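Local atomic coordinates of hypothetical sugar ABC-transporter sugar binding protein (Arthrobacter globiformis, PDB entry 7BVT), a protein that binds the cyclic tetrasaccharide cyclic alpha-maltosyl-(1→6)-maltose and probably delivers it to an ABC transporter as the extracellular solute-binding component. Residues 123-128 / 368-373; 136-141 / 295-300; 249-254 / 273-278. One frame throughout, in Å; residues are numbered along the deposited sequence.

Contact 1 of 3, residues 123-128 / 368-373; sequences TSFGTI and AHARPN. With GLC (alpha-D-glucopyranose), chain B.
The ring of F125 carries N373 on one face. CB of N373 lies 3.8 Å from the centroid of the F125 ring, shifted toward the rim, in a CH-pi contact. The backbone oxygen of R371 meets the same ring at its edge, near the plane, with R371 O 3.1 Å from F125 CD2. The guanidinium of R371 meets the glucose O4 at its edge, near its plane. The F125 ring reaches N373 and R371 O because CG of F125 stands anti to its backbone N (chi1 180°). CB of A370 packs against CB of F125 nearby. Outside the two segments, L91, V94 and P95 also touch F125.

The amide of N373 is turned 57° from the ring plane and runs past it toward the end of helix 120-125. There N373 ND2 donates to F125 O at 2.9 Å, with a nearly straight N-H...O angle of 165°. The acceptor lies close to the amide plane. This bond helps to fix the amide and ties the loop 370-373 to the end of the helix. T127 O is also close, 3.0 Å from N373 ND2. Within 123-128, T127 OG1 donates to T123 O.

R371 extends from the same loop to the sugar. Its NH2 donates to O4 of the glucose at 2.8 Å, and its NH1 donates to O3 at 3.0 Å. NH2 also forms a salt bridge with E195, and NH1 a hydrogen bond with L294 O. Two neighbouring sugar oxygens gripped by one guanidinium group are characteristic of carbohydrate-binding sites, here the glycan pocket of a bacterial solute-binding protein.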
ATOM      1  N   THR A 123       9.432  -1.289   8.595  1.00 15.43           N
ATOM      2  CA  THR A 123      10.697  -1.940   9.011  1.00 16.64           C
ATOM      3  C   THR A 123      10.370  -3.345   9.505  1.00 15.54           C
ATOM      4  O   THR A 123      11.145  -4.264   9.264  1.00 15.67           O
ATOM      5  CB  THR A 123      11.512  -1.144  10.028  1.00 17.81           C
ATOM      6  OG1 THR A 123      10.659  -0.822  11.141  1.00 17.93           O
ATOM      7  CG2 THR A 123      12.123   0.074   9.364  1.00 16.99           C
ATOM      8  N   SER A 124       9.243  -3.535  10.184  1.00 16.66           N
ATOM      9  CA  SER A 124       8.871  -4.899  10.647  1.00 16.69           C
ATOM     10  C   SER A 124       8.667  -5.829   9.458  1.00 16.23           C
ATOM     11  O   SER A 124       9.174  -6.954   9.492  1.00 16.95           O
ATOM     12  CB  SER A 124       7.632  -4.855  11.481  1.00 20.87           C
ATOM     13  OG  SER A 124       7.988  -4.213  12.691  1.00 26.89           O
ATOM     14  N   PHE A 125       7.919  -5.368   8.480  1.00 17.21           N
ATOM     15  CA  PHE A 125       7.670  -6.070   7.210  1.00 15.77           C
ATOM     16  C   PHE A 125       9.018  -6.454   6.604  1.00 16.47           C
ATOM     17  O   PHE A 125       9.215  -7.599   6.237  1.00 16.61           O
ATOM     18  CB  PHE A 125       6.870  -5.196   6.257  1.00 18.16           C
ATOM     19  CG  PHE A 125       6.611  -5.897   4.950  1.00 17.24           C
ATOM     20  CD1 PHE A 125       7.548  -5.913   3.948  1.00 18.62           C
ATOM     21  CD2 PHE A 125       5.510  -6.721   4.797  1.00 17.33           C
ATOM     22  CE1 PHE A 125       7.341  -6.633   2.799  1.00 17.05           C
ATOM     23  CE2 PHE A 125       5.281  -7.423   3.634  1.00 18.15           C
ATOM     24  CZ  PHE A 125       6.230  -7.400   2.643  1.00 18.04           C
ATOM     25  N   GLY A 126       9.967  -5.518   6.585  1.00 16.71           N
ATOM     26  CA  GLY A 126      11.283  -5.704   5.949  1.00 15.78           C
ATOM     27  C   GLY A 126      12.272  -6.550   6.720  1.00 16.85           C
ATOM     28  O   GLY A 126      13.401  -6.628   6.311  1.00 16.42           O
ATOM     29  N   THR A 127      11.840  -7.124   7.851  1.00 15.60           N
ATOM     30  CA  THR A 127      12.673  -7.966   8.698  1.00 16.43           C
ATOM     31  C   THR A 127      12.386  -9.428   8.342  1.00 17.07           C
ATOM     32  O   THR A 127      11.247  -9.920   8.558  1.00 20.30           O
ATOM     33  CB  THR A 127      12.470  -7.646  10.181  1.00 17.13           C
ATOM     34  OG1 THR A 127      12.818  -6.285  10.442  1.00 19.52           O
ATOM     35  CG2 THR A 127      13.360  -8.554  10.995  1.00 18.78           C
ATOM     36  N   ILE A 128      13.370 -10.077   7.756  1.00 17.88           N
ATOM     37  CA  ILE A 128      13.283 -11.508   7.362  1.00 19.39           C
ATOM     38  C   ILE A 128      14.506 -12.243   7.910  1.00 20.97           C
ATOM     39  O   ILE A 128      15.612 -11.764   7.708  1.00 19.66           O
ATOM     40  CB  ILE A 128      13.074 -11.663   5.838  1.00 21.62           C
ATOM     41  CG1 ILE A 128      11.754 -11.012   5.433  1.00 24.22           C
ATOM     42  CG2 ILE A 128      13.128 -13.138   5.474  1.00 23.91           C
ATOM     43  CD1 ILE A 128      11.489 -10.875   3.944  1.00 25.60           C
ATOM     44  N   ALA A 368      -1.445   2.767   9.898  1.00 18.05           N
ATOM     45  CA  ALA A 368      -1.397   1.929   8.695  1.00 18.25           C
ATOM     46  C   ALA A 368      -0.708   0.615   9.055  1.00 18.99           C
ATOM     47  O   ALA A 368       0.303   0.577   9.877  1.00 18.57           O
ATOM     48  CB  ALA A 368      -0.661   2.609   7.578  1.00 18.82           C
ATOM     49  N   HIS A 369      -1.236  -0.458   8.476  1.00 17.32           N
ATOM     50  CA  HIS A 369      -0.684  -1.809   8.626  1.00 16.66           C
ATOM     51  C   HIS A 369       0.017  -2.209   7.351  1.00 18.00           C
ATOM     52  O   HIS A 369      -0.382  -1.730   6.308  1.00 17.29           O
ATOM     53  CB  HIS A 369      -1.794  -2.809   8.914  1.00 17.10           C
ATOM     54  CG  HIS A 369      -2.528  -2.626  10.192  1.00 17.15           C
ATOM     55  ND1 HIS A 369      -2.710  -3.673  11.062  1.00 18.76           N
ATOM     56  CD2 HIS A 369      -3.210  -1.577  10.717  1.00 18.51           C
ATOM     57  CE1 HIS A 369      -3.380  -3.264  12.102  1.00 20.07           C
ATOM     58  NE2 HIS A 369      -3.747  -2.009  11.909  1.00 19.33           N
ATOM     59  N   ALA A 370       0.974  -3.136   7.451  1.00 17.09           N
ATOM     60  CA  ALA A 370       1.535  -3.841   6.287  1.00 16.10           C
ATOM     61  C   ALA A 370       0.987  -5.266   6.223  1.00 15.21           C
ATOM     62  O   ALA A 370       0.802  -5.874   7.275  1.00 17.74           O
ATOM     63  CB  ALA A 370       3.054  -3.889   6.365  1.00 17.65           C
ATOM     64  N   ARG A 371       0.807  -5.743   4.997  1.00 16.61           N
ATOM     65  CA  ARG A 371       0.503  -7.149   4.655  1.00 16.24           C
ATOM     66  C   ARG A 371       1.577  -8.044   5.244  1.00 16.92           C
ATOM     67  O   ARG A 371       2.686  -7.619   5.604  1.00 18.43           O
ATOM     68  CB  ARG A 371       0.340  -7.249   3.156  1.00 15.91           C
ATOM     69  CG  ARG A 371      -1.034  -6.715   2.709  1.00 17.29           C
ATOM     70  CD  ARG A 371      -1.139  -6.420   1.236  1.00 19.13           C
ATOM     71  NE  ARG A 371      -0.340  -5.237   0.924  1.00 17.08           N
ATOM     72  CZ  ARG A 371      -0.088  -4.802  -0.291  1.00 17.26           C
ATOM     73  NH1 ARG A 371       0.660  -3.712  -0.468  1.00 17.33           N
ATOM     74  NH2 ARG A 371      -0.667  -5.387  -1.318  1.00 18.87           N
ATOM     75  N   PRO A 372       1.256  -9.332   5.445  1.00 17.29           N
ATOM     76  CA  PRO A 372       2.244 -10.246   5.999  1.00 17.75           C
ATOM     77  C   PRO A 372       3.390 -10.525   5.024  1.00 16.54           C
ATOM     78  O   PRO A 372       3.212 -10.582   3.807  1.00 16.49           O
ATOM     79  CB  PRO A 372       1.470 -11.519   6.252  1.00 19.15           C
ATOM     80  CG  PRO A 372       0.367 -11.446   5.223  1.00 19.10           C
ATOM     81  CD  PRO A 372      -0.028  -9.977   5.138  1.00 18.71           C
ATOM     82  N   ASN A 373       4.579 -10.673   5.610  1.00 18.03           N
ATOM     83  CA  ASN A 373       5.857 -10.745   4.857  1.00 16.87           C
ATOM     84  C   ASN A 373       6.200 -12.199   4.494  1.00 19.75           C
ATOM     85  O   ASN A 373       7.371 -12.551   4.460  1.00 19.41           O
ATOM     86  CB  ASN A 373       6.983 -10.004   5.568  1.00 18.01           C
ATOM     87  CG  ASN A 373       7.403 -10.650   6.852  1.00 19.44           C
ATOM     88  OD1 ASN A 373       6.802 -11.656   7.276  1.00 19.73           O
ATOM     89  ND2 ASN A 373       8.422 -10.066   7.469  1.00 21.76           N
TER
HETATM   90  C1  GLC B   2      -0.397  -0.101  -4.983  1.00 26.87           C
HETATM   91  C2  GLC B   2       0.587  -0.413  -3.898  1.00 25.75           C
HETATM   92  C3  GLC B   2       0.889  -1.890  -3.871  1.00 25.80           C
HETATM   93  C4  GLC B   2      -0.443  -2.648  -3.749  1.00 24.40           C
HETATM   94  C5  GLC B   2      -1.322  -2.323  -4.949  1.00 24.92           C
HETATM   95  C6  GLC B   2      -2.679  -3.041  -4.837  1.00 26.69           C
HETATM   96  O2  GLC B   2       1.699   0.448  -4.064  1.00 25.85           O
HETATM   97  O3  GLC B   2       1.790  -2.164  -2.784  1.00 25.47           O
HETATM   98  O4  GLC B   2      -0.251  -4.049  -3.743  1.00 26.87           O
HETATM   99  O5  GLC B   2      -1.585  -0.942  -4.933  1.00 24.65           O
HETATM  100  O6  GLC B   2      -3.242  -3.116  -6.144  1.00 28.65           O

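Contact 2 of 3, residues 136-141 / 295-300; sequences PVSANN and GGEQAM. With GLC (alpha-D-glucopyranose), chain B.
The first torsion of S138 (chi1 71°) and a bend at chi2 of E297 (73°) bring OG of S138 to the E297 carboxylate. The strands involved are antiparallel neighbours in the mixed sheet of this solute-binding protein. Two short ladders, at P136 with Q298 and at N140 with G295, are separated by loops and a one-residue shift in register.

S138 OG works both ways at the shift. It donates to E297 OE1 at 2.8 Å, from above the carboxylate plane, and accepts from E297 N at 2.9 Å. The carboxylate has further partners in Y35, bonded to OE2, and W36, bonded to OE1. E297 O is gripped as well, by V137 N and S138 N from the same face of its plane. On the flank, V137 CG1 packs on A299 CB. The contact is buried.

At N140 and G295 the backbones exchange two hydrogen bonds. The N140 side chain lies across G295, where a side chain would clash with OD1. G296 is confined too: a CB there would run into S138 O and A139 CA. At its backbone angles a CB would also jam against the carbonyl oxygen of G295, which by itself calls for glycine. Both glycines belong to the glycan pocket. N140 ND2 donates to the glucose O2 at 2.9 Å along an almost straight line, 174° at the hydrogen. G296 N adds a weak bond to the same oxygen.

Away from the sugar, Q298 NE2 donates to G296 O at 3.1 Å, from above the carbonyl plane. It also donates to a water, which in turn donates to S138 O at 2.7 Å and to G295 O at 2.9 Å.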
ATOM      1  N   PRO A 136      11.603   0.797   3.247  1.00 15.24           N
ATOM      2  CA  PRO A 136      10.781   1.551   2.304  1.00 15.20           C
ATOM      3  C   PRO A 136      11.497   2.822   1.849  1.00 15.15           C
ATOM      4  O   PRO A 136      12.144   3.486   2.609  1.00 16.11           O
ATOM      5  CB  PRO A 136       9.550   1.892   3.140  1.00 15.87           C
ATOM      6  CG  PRO A 136      10.054   1.970   4.544  1.00 15.62           C
ATOM      7  CD  PRO A 136      11.050   0.840   4.602  1.00 16.35           C
ATOM      8  N   VAL A 137      11.327   3.150   0.570  1.00 14.87           N
ATOM      9  CA  VAL A 137      11.808   4.416  -0.024  1.00 15.16           C
ATOM     10  C   VAL A 137      10.656   5.206  -0.606  1.00 15.63           C
ATOM     11  O   VAL A 137      10.889   6.355  -0.995  1.00 17.30           O
ATOM     12  CB  VAL A 137      12.895   4.148  -1.072  1.00 16.48           C
ATOM     13  CG1 VAL A 137      14.134   3.651  -0.350  1.00 18.00           C
ATOM     14  CG2 VAL A 137      12.468   3.200  -2.166  1.00 17.15           C
ATOM     15  N   SER A 138       9.443   4.663  -0.603  1.00 15.57           N
ATOM     16  CA  SER A 138       8.215   5.455  -0.845  1.00 17.29           C
ATOM     17  C   SER A 138       7.071   4.772  -0.103  1.00 15.79           C
ATOM     18  O   SER A 138       7.250   3.596   0.305  1.00 16.31           O
ATOM     19  CB  SER A 138       7.888   5.529  -2.286  1.00 17.31           C
ATOM     20  OG  SER A 138       7.446   4.286  -2.767  1.00 19.26           O
ATOM     21  N   ALA A 139       5.998   5.471   0.137  1.00 16.96           N
ATOM     22  CA  ALA A 139       4.818   4.843   0.764  1.00 17.08           C
ATOM     23  C   ALA A 139       3.558   5.431   0.161  1.00 17.02           C
ATOM     24  O   ALA A 139       3.559   6.501  -0.433  1.00 17.90           O
ATOM     25  CB  ALA A 139       4.848   5.048   2.251  1.00 17.30           C
ATOM     26  N   ASN A 140       2.490   4.672   0.304  1.00 16.79           N
ATOM     27  CA  ASN A 140       1.125   5.083  -0.032  1.00 16.66           C
ATOM     28  C   ASN A 140       0.192   4.294   0.883  1.00 15.55           C
ATOM     29  O   ASN A 140       0.638   3.352   1.601  1.00 16.23           O
ATOM     30  CB  ASN A 140       0.836   4.867  -1.509  1.00 17.40           C
ATOM     31  CG  ASN A 140       0.975   3.432  -1.967  1.00 19.28           C
ATOM     32  OD1 ASN A 140       0.317   2.550  -1.422  1.00 19.94           O
ATOM     33  ND2 ASN A 140       1.692   3.209  -3.048  1.00 22.93           N
ATOM     34  N   ASN A 141      -1.059   4.706   0.938  1.00 15.65           N
ATOM     35  CA  ASN A 141      -2.067   3.990   1.720  1.00 16.22           C
ATOM     36  C   ASN A 141      -3.452   4.270   1.165  1.00 16.80           C
ATOM     37  O   ASN A 141      -3.630   5.070   0.231  1.00 17.22           O
ATOM     38  CB  ASN A 141      -1.908   4.214   3.229  1.00 14.48           C
ATOM     39  CG  ASN A 141      -2.251   5.613   3.673  1.00 16.70           C
ATOM     40  OD1 ASN A 141      -3.306   6.174   3.323  1.00 17.51           O
ATOM     41  ND2 ASN A 141      -1.402   6.161   4.512  1.00 15.96           N
ATOM     42  N   GLY A 295       1.122   0.575   0.805  1.00 15.62           N
ATOM     43  CA  GLY A 295       1.802   0.215  -0.447  1.00 15.90           C
ATOM     44  C   GLY A 295       3.092   0.966  -0.586  1.00 16.25           C
ATOM     45  O   GLY A 295       3.477   1.690   0.339  1.00 15.11           O
ATOM     46  N   GLY A 296       3.713   0.783  -1.726  1.00 17.91           N
ATOM     47  CA  GLY A 296       4.885   1.582  -2.084  1.00 18.22           C
ATOM     48  C   GLY A 296       6.142   0.755  -2.240  1.00 17.88           C
ATOM     49  O   GLY A 296       6.081  -0.497  -2.151  1.00 17.49           O
ATOM     50  N   GLU A 297       7.254   1.446  -2.502  1.00 15.07           N
ATOM     51  CA  GLU A 297       8.496   0.777  -2.934  1.00 15.01           C
ATOM     52  C   GLU A 297       9.467   0.572  -1.780  1.00 15.06           C
ATOM     53  O   GLU A 297       9.590   1.466  -0.941  1.00 15.83           O
ATOM     54  CB  GLU A 297       9.177   1.623  -3.991  1.00 16.42           C
ATOM     55  CG  GLU A 297       8.521   1.437  -5.346  1.00 18.02           C
ATOM     56  CD  GLU A 297       7.155   2.079  -5.536  1.00 16.90           C
ATOM     57  OE1 GLU A 297       7.038   3.284  -5.334  1.00 18.73           O
ATOM     58  OE2 GLU A 297       6.212   1.340  -5.855  1.00 20.47           O
ATOM     59  N   GLN A 298      10.132  -0.570  -1.793  1.00 16.04           N
ATOM     60  CA  GLN A 298      11.114  -0.969  -0.778  1.00 15.46           C
ATOM     61  C   GLN A 298      12.459  -1.142  -1.488  1.00 15.90           C
ATOM     62  O   GLN A 298      12.472  -1.764  -2.548  1.00 17.23           O
ATOM     63  CB  GLN A 298      10.731  -2.304  -0.153  1.00 15.30           C
ATOM     64  CG  GLN A 298       9.240  -2.476   0.134  1.00 15.11           C
ATOM     65  CD  GLN A 298       8.640  -1.428   1.021  1.00 14.64           C
ATOM     66  OE1 GLN A 298       9.095  -1.221   2.151  1.00 16.09           O
ATOM     67  NE2 GLN A 298       7.590  -0.766   0.569  1.00 15.38           N
ATOM     68  N   ALA A 299      13.552  -0.746  -0.836  1.00 14.53           N
ATOM     69  CA  ALA A 299      14.897  -0.966  -1.412  1.00 15.01           C
ATOM     70  C   ALA A 299      15.500  -2.168  -0.709  1.00 15.83           C
ATOM     71  O   ALA A 299      15.347  -2.273   0.512  1.00 15.43           O
ATOM     72  CB  ALA A 299      15.741   0.281  -1.274  1.00 16.58           C
ATOM     73  N   MET A 300      16.230  -2.960  -1.441  1.00 15.79           N
ATOM     74  CA  MET A 300      16.909  -4.211  -1.013  1.00 15.28           C
ATOM     75  C   MET A 300      18.339  -4.186  -1.580  1.00 16.70           C
ATOM     76  O   MET A 300      18.492  -3.776  -2.741  1.00 17.25           O
ATOM     77  CB  MET A 300      16.163  -5.415  -1.567  1.00 15.68           C
ATOM     78  CG  MET A 300      14.783  -5.565  -0.941  1.00 16.39           C
ATOM     79  SD  MET A 300      13.706  -6.480  -2.024  1.00 18.83           S
ATOM     80  CE  MET A 300      13.066  -5.131  -3.033  1.00 18.77           C
TER
HETATM   81  C1  GLC B   2      -0.397  -0.101  -4.983  1.00 26.87           C
HETATM   82  C2  GLC B   2       0.587  -0.413  -3.898  1.00 25.75           C
HETATM   83  C3  GLC B   2       0.889  -1.890  -3.871  1.00 25.80           C
HETATM   84  C4  GLC B   2      -0.443  -2.648  -3.749  1.00 24.40           C
HETATM   85  C5  GLC B   2      -1.322  -2.323  -4.949  1.00 24.92           C
HETATM   86  C6  GLC B   2      -2.679  -3.041  -4.837  1.00 26.69           C
HETATM   87  O2  GLC B   2       1.699   0.448  -4.064  1.00 25.85           O
HETATM   88  O3  GLC B   2       1.790  -2.164  -2.784  1.00 25.47           O
HETATM   89  O4  GLC B   2      -0.251  -4.049  -3.743  1.00 26.87           O
HETATM   90  O5  GLC B   2      -1.585  -0.942  -4.933  1.00 24.65           O
HETATM   91  O6  GLC B   2      -3.242  -3.116  -6.144  1.00 28.65           O
HETATM   92  O   HOH W   1       6.077   1.497   1.637  1.00 15.56           O

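Contact 3 of 3, residues 249-254 / 273-278; sequences GEFEKG and PPFEFG
A type I beta turn, F251 to G254, packs against the loop that leads into strand 277-280, and F275 makes most of the contact. The F275 ring points its edge at the face of F251 in an offset edge-to-face pair. The centroids are 5.2 Å apart and the planes stand at 73°. CZ of F275 lies over the F251 face, shifted toward the rim, 3.6 Å from F251 CE1. To present that face, chi1 of F251 (168°) turns the ring away from its own backbone N.

The turn itself closes with G254 N bonded to F251 O. F275 lies along it: its CE2 is 3.1 Å from F251 O, and its CD2 is 3.5 Å from G254 CA. A side chain at G254 would be tight against this ring, and phi of G254 is positive, so glycine suits the position. E252 O faces the F275 edge near the ring plane.

The contact lies at the surface, beside the part of the mixed sheet formed by strands 140-147, 258-262 and 277-280. F251 is buried there against M145, N147, A259 and E261. W269 of helix 264-271 makes a further edge-to-face pair with F275. An alanine in place of F275 is likely to leave the F251 face without its aromatic partner and to open a gap beside G254. D185 OD2 accepts hydrogen bonds from F251 N, at the start of the turn, and from G249 N just before it.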
ATOM      1  N   GLY A 249     -15.464   1.009 -10.163  1.00 24.99           N
ATOM      2  CA  GLY A 249     -15.035   2.027 -11.143  1.00 25.79           C
ATOM      3  C   GLY A 249     -16.158   2.997 -11.449  1.00 26.85           C
ATOM      4  O   GLY A 249     -15.879   4.033 -12.108  1.00 26.25           O
ATOM      5  N   GLU A 250     -17.365   2.756 -10.936  1.00 26.57           N
ATOM      6  CA  GLU A 250     -18.469   3.756 -11.069  1.00 24.13           C
ATOM      7  C   GLU A 250     -18.075   5.115 -10.473  1.00 27.17           C
ATOM      8  O   GLU A 250     -18.415   6.192 -11.039  1.00 26.53           O
ATOM      9  CB  GLU A 250     -19.760   3.230 -10.469  1.00 25.05           C
ATOM     10  CG  GLU A 250     -20.314   2.057 -11.204  1.00 27.22           C
ATOM     11  CD  GLU A 250     -20.447   2.244 -12.709  1.00 31.54           C
ATOM     12  OE1 GLU A 250     -21.184   3.178 -13.118  1.00 32.17           O
ATOM     13  OE2 GLU A 250     -19.801   1.462 -13.458  1.00 33.03           O
ATOM     14  N   PHE A 251     -17.392   5.110  -9.329  1.00 23.65           N
ATOM     15  CA  PHE A 251     -16.968   6.336  -8.631  1.00 24.20           C
ATOM     16  C   PHE A 251     -16.011   7.088  -9.551  1.00 24.27           C
ATOM     17  O   PHE A 251     -16.167   8.307  -9.728  1.00 25.91           O
ATOM     18  CB  PHE A 251     -16.266   5.981  -7.311  1.00 22.19           C
ATOM     19  CG  PHE A 251     -15.568   7.159  -6.709  1.00 20.11           C
ATOM     20  CD1 PHE A 251     -16.254   8.289  -6.300  1.00 18.01           C
ATOM     21  CD2 PHE A 251     -14.185   7.173  -6.615  1.00 19.27           C
ATOM     22  CE1 PHE A 251     -15.581   9.374  -5.766  1.00 19.96           C
ATOM     23  CE2 PHE A 251     -13.521   8.284  -6.165  1.00 19.67           C
ATOM     24  CZ  PHE A 251     -14.213   9.386  -5.734  1.00 21.36           C
ATOM     25  N   GLU A 252     -15.037   6.368 -10.097  1.00 23.90           N
ATOM     26  CA  GLU A 252     -13.954   6.987 -10.896  1.00 25.83           C
ATOM     27  C   GLU A 252     -14.535   7.615 -12.184  1.00 27.78           C
ATOM     28  O   GLU A 252     -14.005   8.644 -12.599  1.00 27.98           O
ATOM     29  CB  GLU A 252     -12.884   5.951 -11.205  1.00 29.17           C
ATOM     30  CG  GLU A 252     -12.101   5.614  -9.938  1.00 29.24           C
ATOM     31  CD  GLU A 252     -11.147   4.452 -10.050  1.00 32.51           C
ATOM     32  OE1 GLU A 252     -10.870   4.005 -11.160  1.00 34.91           O
ATOM     33  OE2 GLU A 252     -10.700   3.987  -9.009  1.00 28.34           O
ATOM     34  N   LYS A 253     -15.613   7.043 -12.703  1.00 29.15           N
ATOM     35  CA  LYS A 253     -16.386   7.547 -13.882  1.00 34.89           C
ATOM     36  C   LYS A 253     -17.188   8.812 -13.547  1.00 34.99           C
ATOM     37  O   LYS A 253     -17.791   9.348 -14.470  1.00 35.96           O
ATOM     38  CB  LYS A 253     -17.397   6.496 -14.352  1.00 39.08           C
ATOM     39  CG  LYS A 253     -16.839   5.258 -15.027  1.00 43.32           C
ATOM     40  CD  LYS A 253     -17.822   4.105 -14.990  1.00 49.36           C
ATOM     41  CE  LYS A 253     -17.874   3.261 -16.251  1.00 60.80           C
ATOM     42  NZ  LYS A 253     -17.076   2.013 -16.131  1.00 64.49           N
ATOM     43  N   GLY A 254     -17.261   9.259 -12.286  1.00 30.02           N
ATOM     44  CA  GLY A 254     -18.173  10.331 -11.870  1.00 30.53           C
ATOM     45  C   GLY A 254     -19.605   9.851 -11.823  1.00 29.08           C
ATOM     46  O   GLY A 254     -20.501  10.700 -11.856  1.00 31.71           O
ATOM     47  N   PRO A 273      -8.944  16.876 -12.589  1.00 43.18           N
ATOM     48  CA  PRO A 273      -9.948  16.119 -11.848  1.00 43.97           C
ATOM     49  C   PRO A 273     -11.166  15.770 -12.694  1.00 51.24           C
ATOM     50  O   PRO A 273     -11.676  16.619 -13.418  1.00 48.09           O
ATOM     51  CB  PRO A 273     -10.326  17.081 -10.725  1.00 45.26           C
ATOM     52  CG  PRO A 273     -10.097  18.456 -11.314  1.00 45.97           C
ATOM     53  CD  PRO A 273      -8.882  18.288 -12.198  1.00 42.67           C
ATOM     54  N   PRO A 274     -11.708  14.538 -12.586  1.00 47.67           N
ATOM     55  CA  PRO A 274     -12.869  14.154 -13.384  1.00 45.21           C
ATOM     56  C   PRO A 274     -14.152  14.712 -12.760  1.00 41.02           C
ATOM     57  O   PRO A 274     -15.185  14.631 -13.406  1.00 41.77           O
ATOM     58  CB  PRO A 274     -12.795  12.620 -13.354  1.00 47.68           C
ATOM     59  CG  PRO A 274     -12.245  12.329 -11.959  1.00 48.02           C
ATOM     60  CD  PRO A 274     -11.260  13.457 -11.683  1.00 46.75           C
ATOM     61  N   PHE A 275     -14.058  15.229 -11.533  1.00 34.16           N
ATOM     62  CA  PHE A 275     -15.143  15.852 -10.725  1.00 32.87           C
ATOM     63  C   PHE A 275     -14.526  16.398  -9.432  1.00 30.10           C
ATOM     64  O   PHE A 275     -13.328  16.129  -9.242  1.00 31.79           O
ATOM     65  CB  PHE A 275     -16.311  14.874 -10.473  1.00 32.91           C
ATOM     66  CG  PHE A 275     -15.892  13.534  -9.909  1.00 31.79           C
ATOM     67  CD1 PHE A 275     -15.604  13.400  -8.555  1.00 36.89           C
ATOM     68  CD2 PHE A 275     -15.655  12.450 -10.733  1.00 29.43           C
ATOM     69  CE1 PHE A 275     -15.171  12.180  -8.042  1.00 28.40           C
ATOM     70  CE2 PHE A 275     -15.199  11.244 -10.223  1.00 35.38           C
ATOM     71  CZ  PHE A 275     -14.963  11.115  -8.873  1.00 32.89           C
ATOM     72  N   GLU A 276     -15.289  17.171  -8.649  1.00 28.30           N
ATOM     73  CA  GLU A 276     -14.904  17.769  -7.355  1.00 29.45           C
ATOM     74  C   GLU A 276     -14.883  16.617  -6.353  1.00 25.38           C
ATOM     75  O   GLU A 276     -15.936  16.164  -5.917  1.00 23.08           O
ATOM     76  CB  GLU A 276     -15.810  18.898  -6.898  1.00 32.85           C
ATOM     77  CG  GLU A 276     -15.452  19.521  -5.549  1.00 36.17           C
ATOM     78  CD  GLU A 276     -14.365  20.595  -5.537  1.00 47.54           C
ATOM     79  OE1 GLU A 276     -13.931  21.004  -6.652  1.00 52.31           O
ATOM     80  OE2 GLU A 276     -13.943  21.038  -4.413  1.00 39.99           O
ATOM     81  N   PHE A 277     -13.688  16.158  -6.021  1.00 24.79           N
ATOM     82  CA  PHE A 277     -13.530  15.063  -5.036  1.00 22.80           C
ATOM     83  C   PHE A 277     -13.072  15.607  -3.695  1.00 23.02           C
ATOM     84  O   PHE A 277     -12.335  16.619  -3.584  1.00 23.65           O
ATOM     85  CB  PHE A 277     -12.590  14.000  -5.581  1.00 21.92           C
ATOM     86  CG  PHE A 277     -11.137  14.367  -5.645  1.00 24.94           C
ATOM     87  CD1 PHE A 277     -10.629  14.990  -6.767  1.00 25.16           C
ATOM     88  CD2 PHE A 277     -10.269  14.050  -4.608  1.00 22.82           C
ATOM     89  CE1 PHE A 277      -9.289  15.318  -6.842  1.00 26.81           C
ATOM     90  CE2 PHE A 277      -8.937  14.382  -4.686  1.00 24.89           C
ATOM     91  CZ  PHE A 277      -8.445  15.027  -5.789  1.00 27.53           C
ATOM     92  N   GLY A 278     -13.435  14.857  -2.655  1.00 20.05           N
ATOM     93  CA  GLY A 278     -12.969  15.026  -1.284  1.00 19.32           C
ATOM     94  C   GLY A 278     -12.255  13.762  -0.811  1.00 18.68           C
ATOM     95  O   GLY A 278     -12.339  12.718  -1.508  1.00 18.60           O
TER

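Overall arrangement
From the N terminus, the chain first reaches segment 123-128, which contact 1 closes onto 368-373 near the C-terminal end. Inside that long loop, 136-141 pairs with 295-300 in contact 2. Contact 3, 249-254 with 273-278, closes the shortest loop and lies within both others, so the three nest and none cross. Contacts 1 and 2 touch, with centres about 11 Å apart, and both reach the same glucose. Strands 292-301 and 368-369 are neighbours in the sheet there. Contact 3 lies far off, its centre about 32 Å from that of contact 1, but strand 277-280 pairs with 140-147 and so joins the same sheet.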